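Local atomic coordinates of CRISPR-associated protein CasA/Cse1 (PDB entry 4AN8), a protein that forms part of the Cascade ribonucleoprotein complex, which in CRISPR adaptive immunity uses CRISPR RNA to target invading nucleic acids such as those of viruses and plasmids. Residues Ala184-Ala187 with Arg188-Leu191. Sequence-based numbering, arbitrary orientation.
Sequences APVA and RPAL
Val186 meets Pro189, further along the same loop, and Leu191, which opens strand 191-195, and crosses each at about a right angle. Its CG1 does the touching in both cases, 3.7 Å from Leu191 CD2 and 4.1 Å from Pro189 CG. Val186 holds CG1 anti to its carbonyl carbon (chi1 -75°), and Leu191 meets it with one methyl of its fork. The Pro189 ring also leans on the backbone, with CD 3.5 Å from Val186 C. Residues Ala184 to Ala187 make a type I beta turn, closed by a weak bond from Ala187 N to Ala184 O (3.4 Å). A water links the turn to the residue after it, accepting from Arg188 N and donating to Pro185 O, each at 3.1 Å; a second water lies 2.8 Å from Pro189 O and also contacts Val186 O. Arg188 bends at chi2 (-59°), which carries its NE obliquely past Ala187 CB at 4.2 Å. Arg188 NE forms a salt bridge with Asp183, while NH1 hydrogen-bonds to Ser350 OG and Gln352 O. Phe167 of helix 154-167 and helix 50-67 pack against Val186 and Leu191. Apolar packing thus joins the turn to the start of the strand, while the waters and Gln348, bonded to Ala187 O, satisfy backbone atoms and Asp183 probably balances the arginine charge.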
loop_
_atom_site.group_PDB
_atom_site.type_symbol
_atom_site.label_atom_id
_atom_site.label_comp_id
_atom_site.label_asym_id
_atom_site.label_seq_id
_atom_site.Cartn_x
_atom_site.Cartn_y
_atom_site.Cartn_z
ATOM N N ALA A 184 -1.146 -1.209 -13.986
ATOM C CA ALA A 184 -0.521 0.033 -13.582
ATOM C C ALA A 184 0.550 -0.374 -12.589
ATOM O O ALA A 184 0.561 -1.533 -12.141
ATOM C CB ALA A 184 -1.551 0.956 -12.954
ATOM N N PRO A 185 1.471 0.544 -12.249
ATOM C CA PRO A 185 2.697 0.121 -11.546
ATOM C C PRO A 185 2.513 -0.473 -10.155
ATOM O O PRO A 185 3.300 -1.339 -9.763
ATOM C CB PRO A 185 3.517 1.417 -11.432
ATOM C CG PRO A 185 2.990 2.307 -12.473
ATOM C CD PRO A 185 1.533 1.953 -12.681
ATOM N N VAL A 186 1.537 -0.007 -9.384
ATOM C CA VAL A 186 1.359 -0.568 -8.056
ATOM C C VAL A 186 0.015 -1.251 -7.874
ATOM O O VAL A 186 -0.498 -1.323 -6.777
ATOM C CB VAL A 186 1.635 0.470 -6.918
ATOM C CG1 VAL A 186 3.153 0.707 -6.785
ATOM C CG2 VAL A 186 0.877 1.777 -7.170
ATOM N N ALA A 187 -0.539 -1.778 -8.954
ATOM C CA ALA A 187 -1.772 -2.561 -8.880
ATOM C C ALA A 187 -1.710 -3.718 -7.871
ATOM O O ALA A 187 -2.701 -3.986 -7.176
ATOM C CB ALA A 187 -2.142 -3.091 -10.255
ATOM N N ARG A 188 -0.556 -4.385 -7.795
ATOM C CA ARG A 188 -0.410 -5.631 -7.027
ATOM C C ARG A 188 0.245 -5.501 -5.645
ATOM O O ARG A 188 -0.155 -6.188 -4.712
ATOM C CB ARG A 188 0.384 -6.687 -7.825
ATOM C CG ARG A 188 -0.050 -6.887 -9.266
ATOM C CD ARG A 188 -1.515 -7.296 -9.322
ATOM N NE ARG A 188 -2.044 -7.245 -10.685
ATOM C CZ ARG A 188 -3.245 -7.694 -11.042
ATOM N NH1 ARG A 188 -4.079 -8.236 -10.154
ATOM N NH2 ARG A 188 -3.618 -7.593 -12.296
ATOM N N PRO A 189 1.300 -4.672 -5.524
ATOM C CA PRO A 189 2.080 -4.827 -4.301
ATOM C C PRO A 189 1.487 -4.051 -3.164
ATOM O O PRO A 189 0.750 -3.084 -3.380
ATOM C CB PRO A 189 3.448 -4.231 -4.669
ATOM C CG PRO A 189 3.133 -3.255 -5.757
ATOM C CD PRO A 189 1.972 -3.815 -6.514
ATOM N N ALA A 190 1.830 -4.476 -1.962
ATOM C CA ALA A 190 1.487 -3.750 -0.760
ATOM C C ALA A 190 2.444 -2.572 -0.630
ATOM O O ALA A 190 3.636 -2.731 -0.830
ATOM C CB ALA A 190 1.628 -4.675 0.431
ATOM N N LEU A 191 1.933 -1.394 -0.305
ATOM C CA LEU A 191 2.800 -0.218 -0.190
ATOM C C LEU A 191 3.150 0.110 1.267
ATOM O O LEU A 191 2.252 0.211 2.114
ATOM C CB LEU A 191 2.141 0.987 -0.854
ATOM C CG LEU A 191 1.814 0.739 -2.338
ATOM C CD1 LEU A 191 1.174 1.995 -2.958
ATOM C CD2 LEU A 191 3.068 0.316 -3.126
HETATM O O HOH W 1 1.741 -4.010 -9.805
HETATM O O HOH W 2 -1.934 -2.836 -4.228
#